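Local coordinates for RagA protein (Porphyromonas gingivalis, PDB 6SLN), which probably imports substrates across the outer membrane as a TonB-dependent receptor, a beta-barrel transporter with an internal plug domain, at residues E273-Y276 against G277-S281; N257-V261 against Q262-D266; A103-S106 against S107-A111. All coordinates share one frame; numbering follows the deposited sequence.

Contact 1. Residues E273-Y276 against G277-S281; sequences EDLY and GNYDS
The C-terminal end of helix 261-276 runs into a type I beta turn from Tyr276 to Tyr279, and Leu275 meets Tyr279 across this exit. The last regular helical bond reaches Gly277: its N donates to Glu273 O at 2.9 Å, with an N-H...O angle of 143°. One step on, the span shortens, as Asn278 N bonds to Leu275 O at 2.9 Å. This bond is straighter, 160°. Tyr279 N then closes the beta turn on Tyr276 O at 3.1 Å. The bonds pass from i to i+4 over to i to i+3, the tighter spacing often found at a helix C-terminus, before the short, weakly bonded helical turn at 280-283. The turn also brings the Tyr279 ring back along the helix end. Its edge, not a face, meets the last carbonyls: CD1 lies 3.3 Å from Leu275 O, and Tyr276 O sits near the same ring plane. Farther along this edge CE1 touches Leu275 CD1 at 4.0 Å, the apolar part of the contact. Leu275 sends CG anti to the backbone N (chi1 -176°), and its CD1 reaches forward to the ring although the side chain sets out away from the turn. Asn278 lays its amide beside the preceding helical turn, ND2 standing 3.2 Å from Asp274 O at an angle too poor for a hydrogen bond. Outside the turn, Tyr415 packs on Leu275, Pro292 on Tyr276 and Pro422 on Tyr279.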
ATOM      1  N   GLU A 273     -39.409 -19.715  -5.173  1.00 46.80           N
ATOM      2  CA  GLU A 273     -39.718 -19.891  -3.761  1.00 54.35           C
ATOM      3  C   GLU A 273     -38.760 -20.890  -3.121  1.00 52.45           C
ATOM      4  O   GLU A 273     -38.354 -20.713  -1.970  1.00 53.44           O
ATOM      5  CB  GLU A 273     -41.184 -20.305  -3.572  1.00 66.06           C
ATOM      6  CG  GLU A 273     -41.523 -21.734  -3.862  1.00 75.61           C
ATOM      7  CD  GLU A 273     -41.574 -22.554  -2.606  1.00 77.93           C
ATOM      8  OE1 GLU A 273     -42.215 -22.102  -1.646  1.00 72.52           O
ATOM      9  OE2 GLU A 273     -40.957 -23.635  -2.569  1.00 83.71           O
ATOM     10  N   ASP A 274     -38.338 -21.912  -3.862  1.00 58.96           N
ATOM     11  CA  ASP A 274     -37.392 -22.858  -3.283  1.00 62.01           C
ATOM     12  C   ASP A 274     -36.053 -22.187  -2.982  1.00 56.20           C
ATOM     13  O   ASP A 274     -35.447 -22.438  -1.935  1.00 57.53           O
ATOM     14  CB  ASP A 274     -37.209 -24.057  -4.205  1.00 67.55           C
ATOM     15  CG  ASP A 274     -36.230 -25.066  -3.647  1.00 83.45           C
ATOM     16  OD1 ASP A 274     -35.087 -25.119  -4.146  1.00 91.78           O
ATOM     17  OD2 ASP A 274     -36.590 -25.794  -2.697  1.00 89.29           O
ATOM     18  N   LEU A 275     -35.589 -21.310  -3.868  1.00 48.29           N
ATOM     19  CA  LEU A 275     -34.333 -20.621  -3.610  1.00 44.35           C
ATOM     20  C   LEU A 275     -34.458 -19.682  -2.420  1.00 50.02           C
ATOM     21  O   LEU A 275     -33.653 -19.754  -1.482  1.00 48.55           O
ATOM     22  CB  LEU A 275     -33.874 -19.853  -4.842  1.00 36.96           C
ATOM     23  CG  LEU A 275     -32.519 -19.217  -4.598  1.00 37.42           C
ATOM     24  CD1 LEU A 275     -31.551 -20.327  -4.247  1.00 35.98           C
ATOM     25  CD2 LEU A 275     -32.046 -18.422  -5.818  1.00 37.72           C
ATOM     26  N   TYR A 276     -35.452 -18.783  -2.441  1.00 37.14           N
ATOM     27  CA  TYR A 276     -35.608 -17.862  -1.322  1.00 45.34           C
ATOM     28  C   TYR A 276     -35.786 -18.619  -0.013  1.00 44.95           C
ATOM     29  O   TYR A 276     -35.361 -18.138   1.046  1.00 45.52           O
ATOM     30  CB  TYR A 276     -36.788 -16.913  -1.535  1.00 37.15           C
ATOM     31  CG  TYR A 276     -36.468 -15.729  -2.405  1.00 36.67           C
ATOM     32  CD1 TYR A 276     -35.682 -15.879  -3.534  1.00 38.17           C
ATOM     33  CD2 TYR A 276     -36.958 -14.461  -2.107  1.00 38.16           C
ATOM     34  CE1 TYR A 276     -35.401 -14.803  -4.376  1.00 37.52           C
ATOM     35  CE2 TYR A 276     -36.663 -13.369  -2.921  1.00 39.13           C
ATOM     36  CZ  TYR A 276     -35.886 -13.557  -4.063  1.00 40.84           C
ATOM     37  OH  TYR A 276     -35.589 -12.514  -4.910  1.00 43.62           O
ATOM     38  N   GLY A 277     -36.377 -19.815  -0.073  1.00 41.85           N
ATOM     39  CA  GLY A 277     -36.564 -20.649   1.104  1.00 41.12           C
ATOM     40  C   GLY A 277     -35.276 -21.088   1.760  1.00 51.18           C
ATOM     41  O   GLY A 277     -35.313 -21.655   2.858  1.00 60.46           O
ATOM     42  N   ASN A 278     -34.142 -20.838   1.120  1.00 49.99           N
ATOM     43  CA  ASN A 278     -32.844 -21.213   1.647  1.00 54.45           C
ATOM     44  C   ASN A 278     -32.147 -20.043   2.325  1.00 51.45           C
ATOM     45  O   ASN A 278     -30.935 -20.099   2.538  1.00 51.40           O
ATOM     46  CB  ASN A 278     -31.963 -21.773   0.524  1.00 58.02           C
ATOM     47  CG  ASN A 278     -32.413 -23.138   0.049  1.00 61.29           C
ATOM     48  OD1 ASN A 278     -32.742 -24.017   0.852  1.00 67.31           O
ATOM     49  ND2 ASN A 278     -32.443 -23.322  -1.264  1.00 60.18           N
ATOM     50  N   TYR A 279     -32.872 -18.971   2.637  1.00 41.91           N
ATOM     51  CA  TYR A 279     -32.278 -17.815   3.291  1.00 36.68           C
ATOM     52  C   TYR A 279     -33.219 -17.345   4.379  1.00 47.79           C
ATOM     53  O   TYR A 279     -34.388 -17.054   4.111  1.00 58.58           O
ATOM     54  CB  TYR A 279     -31.974 -16.693   2.295  1.00 36.32           C
ATOM     55  CG  TYR A 279     -31.025 -17.157   1.201  1.00 41.18           C
ATOM     56  CD1 TYR A 279     -31.513 -17.838   0.089  1.00 43.99           C
ATOM     57  CD2 TYR A 279     -29.650 -16.937   1.283  1.00 42.44           C
ATOM     58  CE1 TYR A 279     -30.687 -18.284  -0.893  1.00 53.09           C
ATOM     59  CE2 TYR A 279     -28.790 -17.388   0.269  1.00 43.72           C
ATOM     60  CZ  TYR A 279     -29.327 -18.061  -0.812  1.00 49.37           C
ATOM     61  OH  TYR A 279     -28.552 -18.531  -1.841  1.00 50.98           O
ATOM     62  N   ASP A 280     -32.712 -17.320   5.609  1.00 47.22           N
ATOM     63  CA  ASP A 280     -33.489 -16.756   6.700  1.00 47.04           C
ATOM     64  C   ASP A 280     -33.963 -15.361   6.353  1.00 38.17           C
ATOM     65  O   ASP A 280     -35.088 -14.989   6.680  1.00 35.72           O
ATOM     66  CB  ASP A 280     -32.653 -16.749   7.981  1.00 46.58           C
ATOM     67  CG  ASP A 280     -32.194 -18.138   8.368  1.00 60.18           C
ATOM     68  OD1 ASP A 280     -32.882 -19.101   7.954  1.00 64.41           O
ATOM     69  OD2 ASP A 280     -31.164 -18.276   9.069  1.00 72.94           O
ATOM     70  N   SER A 281     -33.145 -14.599   5.645  1.00 34.59           N
ATOM     71  CA  SER A 281     -33.525 -13.248   5.288  1.00 41.62           C
ATOM     72  C   SER A 281     -34.629 -13.198   4.238  1.00 44.87           C
ATOM     73  O   SER A 281     -35.111 -12.102   3.938  1.00 52.77           O
ATOM     74  CB  SER A 281     -32.285 -12.500   4.785  1.00 42.73           C
ATOM     75  OG  SER A 281     -31.444 -13.358   4.024  1.00 50.81           O
TER

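Contact 2. Residues N257-V261 against Q262-D266; sequences NNQTV and QKVKD
Thr260 caps the helix with its hydroxyl: OG1 accepts from Lys263 N at 3.2 Å, a nearly straight bond with an N-H...O angle of 166°. The hydroxyl is placed for this by chi1 of 76°, which sets OG1 between the backbone N and the carbonyl carbon, facing the first turn. Regular helical bonds follow, with Val264 N donating to Thr260 O at 3.3 Å and Lys265 N to Val261 O at 3.1 Å. Round the outside, Lys263 lays its aliphatic chain past the cap, CG 3.5 Å from Thr260 OG1. Gln259 reaches forward from the loop: its OE1 rests 3.3 Å from Lys263 CB, while NE2 is held by Trp255 O. The same bent side chain sets CG 3.4 Å from Val264 CG2, the two side chains meeting at about a right angle. On another flank Lys265 runs extended past Val261, with CE 4.0 Å from Val261 CG1. Leu246 of helix 242-252 touches Val261, Val264 and Lys265, so this helix start packs against the preceding helix. The whole is a threonine N-cap at the head of helix 261-276.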
ATOM      1  N   ASN A 257     -40.076 -29.132 -25.263  1.00 58.34           N
ATOM      2  CA  ASN A 257     -41.147 -29.483 -26.181  1.00 65.65           C
ATOM      3  C   ASN A 257     -42.390 -29.847 -25.386  1.00 65.95           C
ATOM      4  O   ASN A 257     -42.311 -30.240 -24.220  1.00 65.79           O
ATOM      5  CB  ASN A 257     -40.726 -30.640 -27.091  1.00 69.44           C
ATOM      6  CG  ASN A 257     -39.267 -30.542 -27.514  1.00 74.99           C
ATOM      7  OD1 ASN A 257     -38.514 -31.514 -27.423  1.00 78.54           O
ATOM      8  ND2 ASN A 257     -38.860 -29.362 -27.975  1.00 73.33           N
ATOM      9  N   ASN A 258     -43.547 -29.690 -26.020  1.00 69.90           N
ATOM     10  CA  ASN A 258     -44.823 -29.978 -25.372  1.00 80.30           C
ATOM     11  C   ASN A 258     -44.940 -29.188 -24.075  1.00 79.22           C
ATOM     12  O   ASN A 258     -45.296 -29.709 -23.017  1.00 81.51           O
ATOM     13  CB  ASN A 258     -44.988 -31.476 -25.121  1.00 95.33           C
ATOM     14  CG  ASN A 258     -45.106 -32.274 -26.408  1.00111.02           C
ATOM     15  OD1 ASN A 258     -44.127 -32.443 -27.142  1.00119.33           O
ATOM     16  ND2 ASN A 258     -46.309 -32.774 -26.687  1.00110.70           N
ATOM     17  N   GLN A 259     -44.590 -27.917 -24.163  1.00 73.89           N
ATOM     18  CA  GLN A 259     -44.666 -27.014 -23.033  1.00 71.71           C
ATOM     19  C   GLN A 259     -45.917 -26.152 -23.151  1.00 72.51           C
ATOM     20  O   GLN A 259     -46.404 -25.882 -24.251  1.00 76.37           O
ATOM     21  CB  GLN A 259     -43.409 -26.143 -22.969  1.00 66.67           C
ATOM     22  CG  GLN A 259     -43.142 -25.570 -21.614  1.00 67.01           C
ATOM     23  CD  GLN A 259     -42.757 -26.620 -20.586  1.00 70.02           C
ATOM     24  OE1 GLN A 259     -43.623 -27.187 -19.917  1.00 74.04           O
ATOM     25  NE2 GLN A 259     -41.454 -26.854 -20.424  1.00 57.89           N
ATOM     26  N   THR A 260     -46.457 -25.755 -22.005  1.00 72.73           N
ATOM     27  CA  THR A 260     -47.526 -24.772 -21.939  1.00 65.35           C
ATOM     28  C   THR A 260     -47.054 -23.589 -21.104  1.00 50.34           C
ATOM     29  O   THR A 260     -46.009 -23.636 -20.461  1.00 61.26           O
ATOM     30  CB  THR A 260     -48.807 -25.362 -21.338  1.00 62.57           C
ATOM     31  OG1 THR A 260     -48.648 -25.484 -19.917  1.00 58.75           O
ATOM     32  CG2 THR A 260     -49.119 -26.719 -21.947  1.00 53.67           C
ATOM     33  N   VAL A 261     -47.848 -22.522 -21.116  1.00 50.42           N
ATOM     34  CA  VAL A 261     -47.509 -21.321 -20.361  1.00 49.40           C
ATOM     35  C   VAL A 261     -47.664 -21.560 -18.855  1.00 59.29           C
ATOM     36  O   VAL A 261     -46.843 -21.085 -18.050  1.00 53.92           O
ATOM     37  CB  VAL A 261     -48.358 -20.138 -20.864  1.00 49.72           C
ATOM     38  CG1 VAL A 261     -48.278 -18.958 -19.937  1.00 48.89           C
ATOM     39  CG2 VAL A 261     -47.888 -19.726 -22.226  1.00 49.75           C
ATOM     40  N   GLN A 262     -48.693 -22.320 -18.447  1.00 52.52           N
ATOM     41  CA  GLN A 262     -48.839 -22.609 -17.025  1.00 49.75           C
ATOM     42  C   GLN A 262     -47.671 -23.437 -16.500  1.00 50.95           C
ATOM     43  O   GLN A 262     -47.159 -23.174 -15.403  1.00 52.23           O
ATOM     44  CB  GLN A 262     -50.156 -23.331 -16.742  1.00 54.38           C
ATOM     45  CG  GLN A 262     -50.433 -23.515 -15.227  1.00 50.78           C
ATOM     46  CD  GLN A 262     -50.581 -22.184 -14.480  1.00 56.52           C
ATOM     47  OE1 GLN A 262     -51.635 -21.540 -14.535  1.00 61.97           O
ATOM     48  NE2 GLN A 262     -49.521 -21.769 -13.776  1.00 48.95           N
ATOM     49  N   LYS A 263     -47.239 -24.446 -17.257  1.00 49.53           N
ATOM     50  CA  LYS A 263     -46.159 -25.300 -16.779  1.00 53.16           C
ATOM     51  C   LYS A 263     -44.867 -24.510 -16.591  1.00 47.75           C
ATOM     52  O   LYS A 263     -44.130 -24.739 -15.630  1.00 48.64           O
ATOM     53  CB  LYS A 263     -45.952 -26.468 -17.738  1.00 49.82           C
ATOM     54  CG  LYS A 263     -47.029 -27.516 -17.632  1.00 51.07           C
ATOM     55  CD  LYS A 263     -46.765 -28.710 -18.540  1.00 59.68           C
ATOM     56  CE  LYS A 263     -47.746 -29.838 -18.226  1.00 64.80           C
ATOM     57  NZ  LYS A 263     -47.110 -31.182 -18.212  1.00 71.04           N
ATOM     58  N   VAL A 264     -44.582 -23.563 -17.486  1.00 47.40           N
ATOM     59  CA  VAL A 264     -43.390 -22.741 -17.318  1.00 49.18           C
ATOM     60  C   VAL A 264     -43.524 -21.867 -16.079  1.00 45.53           C
ATOM     61  O   VAL A 264     -42.567 -21.707 -15.309  1.00 44.64           O
ATOM     62  CB  VAL A 264     -43.135 -21.915 -18.593  1.00 46.10           C
ATOM     63  CG1 VAL A 264     -42.090 -20.851 -18.369  1.00 44.92           C
ATOM     64  CG2 VAL A 264     -42.694 -22.829 -19.670  1.00 46.58           C
ATOM     65  N   LYS A 265     -44.723 -21.316 -15.844  1.00 52.64           N
ATOM     66  CA  LYS A 265     -44.942 -20.508 -14.645  1.00 45.50           C
ATOM     67  C   LYS A 265     -44.770 -21.342 -13.385  1.00 45.39           C
ATOM     68  O   LYS A 265     -44.126 -20.898 -12.426  1.00 51.94           O
ATOM     69  CB  LYS A 265     -46.327 -19.871 -14.665  1.00 46.19           C
ATOM     70  CG  LYS A 265     -46.568 -18.893 -15.786  1.00 55.93           C
ATOM     71  CD  LYS A 265     -48.021 -18.541 -15.872  1.00 47.23           C
ATOM     72  CE  LYS A 265     -48.241 -17.151 -16.411  1.00 47.09           C
ATOM     73  NZ  LYS A 265     -49.686 -17.004 -16.767  1.00 62.91           N
ATOM     74  N   ASP A 266     -45.330 -22.555 -13.370  1.00 46.26           N
ATOM     75  CA  ASP A 266     -45.128 -23.433 -12.224  1.00 48.06           C
ATOM     76  C   ASP A 266     -43.641 -23.636 -11.973  1.00 54.60           C
ATOM     77  O   ASP A 266     -43.155 -23.447 -10.851  1.00 57.37           O
ATOM     78  CB  ASP A 266     -45.837 -24.771 -12.438  1.00 52.58           C
ATOM     79  CG  ASP A 266     -47.357 -24.647 -12.399  1.00 60.56           C
ATOM     80  OD1 ASP A 266     -47.874 -23.701 -11.769  1.00 63.97           O
ATOM     81  OD2 ASP A 266     -48.047 -25.496 -13.001  1.00 67.32           O
TER

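Contact 3. Residues A103-S106 against S107-A111; sequences AKVS and SEKLA
Strand 102-106 ends near Ser106 and the chain bends into a helix-like turn, whose backbone link across the bend is the weak bond from Lys109 N to Ser106 O, 3.3 Å long and only 122° at the hydrogen. Within the turn Leu110 N donates to Ser107 O at 2.7 Å. The packing is carried by Val105 and Lys109. Val105 CG1 lies 3.4 Å from Lys109 CB and 3.6 Å from Lys109 CD, so the methyl sits against two points of a chain that folds back over the strand end. Bends at chi2 (101°) and chi3 turn the lysine here, and its amino end comes over Ser106, with NZ 3.6 Å from Ser106 CB. Leu110 approaches the serine's carbonyl, CG 3.6 Å from Ser106 O. The hydroxyl of Ser106 lies near Glu108 N, but its modelled position is doubtful, and so is that of the glutamate carboxylate beside it. All of this lies in the plug domain. Strand 102-106 is, within this chain, the outermost strand at one end of the plug's mixed sheet, and it pairs antiparallel with strand 180-186 through backbone bonds of Ala103 with Val185 and of Val105 with Met183. Val105 packs on Leu122 and Val126 of the following loop, while Ser107 touches Glu181 and Leu110 touches Met183, so the turn lies against strand 180-186.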
ATOM      1  N   ALA A 103      -9.414  30.265 -32.211  1.00 51.13           N
ATOM      2  CA  ALA A 103     -10.800  30.491 -31.810  1.00 51.64           C
ATOM      3  C   ALA A 103     -10.868  30.630 -30.300  1.00 53.42           C
ATOM      4  O   ALA A 103     -10.258  29.832 -29.582  1.00 63.00           O
ATOM      5  CB  ALA A 103     -11.702  29.346 -32.259  1.00 44.51           C
ATOM      6  N   LYS A 104     -11.604  31.637 -29.822  1.00 49.71           N
ATOM      7  CA  LYS A 104     -11.641  31.973 -28.401  1.00 52.75           C
ATOM      8  C   LYS A 104     -13.061  31.912 -27.861  1.00 56.37           C
ATOM      9  O   LYS A 104     -13.980  32.496 -28.448  1.00 45.47           O
ATOM     10  CB  LYS A 104     -11.065  33.367 -28.141  1.00 54.47           C
ATOM     11  CG  LYS A 104     -11.025  33.715 -26.656  1.00 59.03           C
ATOM     12  CD  LYS A 104     -10.540  35.134 -26.409  1.00 63.24           C
ATOM     13  CE  LYS A 104      -9.247  35.133 -25.597  1.00 68.38           C
ATOM     14  NZ  LYS A 104      -9.181  36.302 -24.671  1.00 73.09           N
ATOM     15  N   VAL A 105     -13.233  31.254 -26.714  1.00 57.23           N
ATOM     16  CA  VAL A 105     -14.547  31.077 -26.108  1.00 52.70           C
ATOM     17  C   VAL A 105     -14.590  31.834 -24.792  1.00 59.21           C
ATOM     18  O   VAL A 105     -13.677  31.715 -23.963  1.00 57.35           O
ATOM     19  CB  VAL A 105     -14.881  29.593 -25.911  1.00 47.62           C
ATOM     20  CG1 VAL A 105     -16.089  29.459 -25.058  1.00 52.77           C
ATOM     21  CG2 VAL A 105     -15.151  28.961 -27.247  1.00 47.38           C
ATOM     22  N   SER A 106     -15.659  32.608 -24.606  1.00 66.00           N
ATOM     23  CA  SER A 106     -15.862  33.506 -23.480  1.00 68.24           C
ATOM     24  C   SER A 106     -16.200  32.720 -22.206  1.00 68.19           C
ATOM     25  O   SER A 106     -16.536  31.530 -22.243  1.00 71.44           O
ATOM     26  CB  SER A 106     -16.966  34.508 -23.822  1.00 74.27           C
ATOM     27  OG  SER A 106     -17.714  34.869 -22.675  1.00 82.39           O
ATOM     28  N   SER A 107     -16.114  33.406 -21.055  1.00 61.19           N
ATOM     29  CA  SER A 107     -16.400  32.729 -19.791  1.00 61.09           C
ATOM     30  C   SER A 107     -17.854  32.277 -19.707  1.00 62.17           C
ATOM     31  O   SER A 107     -18.135  31.243 -19.097  1.00 56.91           O
ATOM     32  CB  SER A 107     -16.023  33.617 -18.592  1.00 58.27           C
ATOM     33  OG  SER A 107     -16.798  34.797 -18.492  1.00 57.40           O
ATOM     34  N   GLU A 108     -18.778  33.022 -20.332  1.00 73.57           N
ATOM     35  CA  GLU A 108     -20.187  32.624 -20.395  1.00 77.96           C
ATOM     36  C   GLU A 108     -20.345  31.168 -20.805  1.00 76.46           C
ATOM     37  O   GLU A 108     -21.031  30.387 -20.135  1.00 77.25           O
ATOM     38  CB  GLU A 108     -20.942  33.512 -21.385  1.00 84.97           C
ATOM     39  CG  GLU A 108     -21.386  34.846 -20.829  1.00 95.10           C
ATOM     40  CD  GLU A 108     -20.302  35.906 -20.937  1.00102.73           C
ATOM     41  OE1 GLU A 108     -20.657  37.098 -21.105  1.00108.00           O
ATOM     42  OE2 GLU A 108     -19.100  35.547 -20.852  1.00 99.33           O
ATOM     43  N   LYS A 109     -19.728  30.789 -21.921  1.00 72.48           N
ATOM     44  CA  LYS A 109     -19.852  29.423 -22.399  1.00 64.58           C
ATOM     45  C   LYS A 109     -19.188  28.420 -21.469  1.00 61.82           C
ATOM     46  O   LYS A 109     -19.404  27.217 -21.635  1.00 62.25           O
ATOM     47  CB  LYS A 109     -19.275  29.326 -23.811  1.00 61.21           C
ATOM     48  CG  LYS A 109     -19.948  30.277 -24.806  1.00 68.65           C
ATOM     49  CD  LYS A 109     -19.088  31.513 -25.049  1.00 76.42           C
ATOM     50  CE  LYS A 109     -19.243  32.069 -26.469  1.00 75.01           C
ATOM     51  NZ  LYS A 109     -18.099  32.975 -26.820  1.00 67.04           N
ATOM     52  N   LEU A 110     -18.413  28.885 -20.484  1.00 65.12           N
ATOM     53  CA  LEU A 110     -17.699  28.009 -19.564  1.00 59.55           C
ATOM     54  C   LEU A 110     -18.309  27.938 -18.167  1.00 66.55           C
ATOM     55  O   LEU A 110     -18.011  26.989 -17.432  1.00 68.05           O
ATOM     56  CB  LEU A 110     -16.235  28.462 -19.435  1.00 48.07           C
ATOM     57  CG  LEU A 110     -15.377  28.516 -20.708  1.00 51.72           C
ATOM     58  CD1 LEU A 110     -14.087  29.313 -20.487  1.00 40.11           C
ATOM     59  CD2 LEU A 110     -15.050  27.111 -21.174  1.00 46.20           C
ATOM     60  N   ALA A 111     -19.165  28.892 -17.797  1.00 68.45           N
ATOM     61  CA  ALA A 111     -19.531  29.147 -16.407  1.00 70.97           C
ATOM     62  C   ALA A 111     -20.675  28.265 -15.920  1.00 66.75           C
ATOM     63  O   ALA A 111     -21.632  28.009 -16.654  1.00 62.17           O
ATOM     64  CB  ALA A 111     -19.931  30.614 -16.229  1.00 73.53           C
TER

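In the fold
From the N terminus, contact 3 comes first, where strand 102-106 of the plug sheet turns into the loop leading toward strand 129-132. Contact 2 follows after the first long barrel strand, 218-230, and joins the loop after helix 242-252 to the head of helix 261-276. Contact 1 lies at the other end of that helix and hands the chain on to helix 280-283. The three stand in series, none nested or crossed. Contacts 1 and 2 share one helix, their centres about 23 Å apart, in the excursion between barrel strands 218-230 and 309-322. Contact 3 lies about 58 Å from contact 1, centre to centre, on the opposite side of the chain's centre.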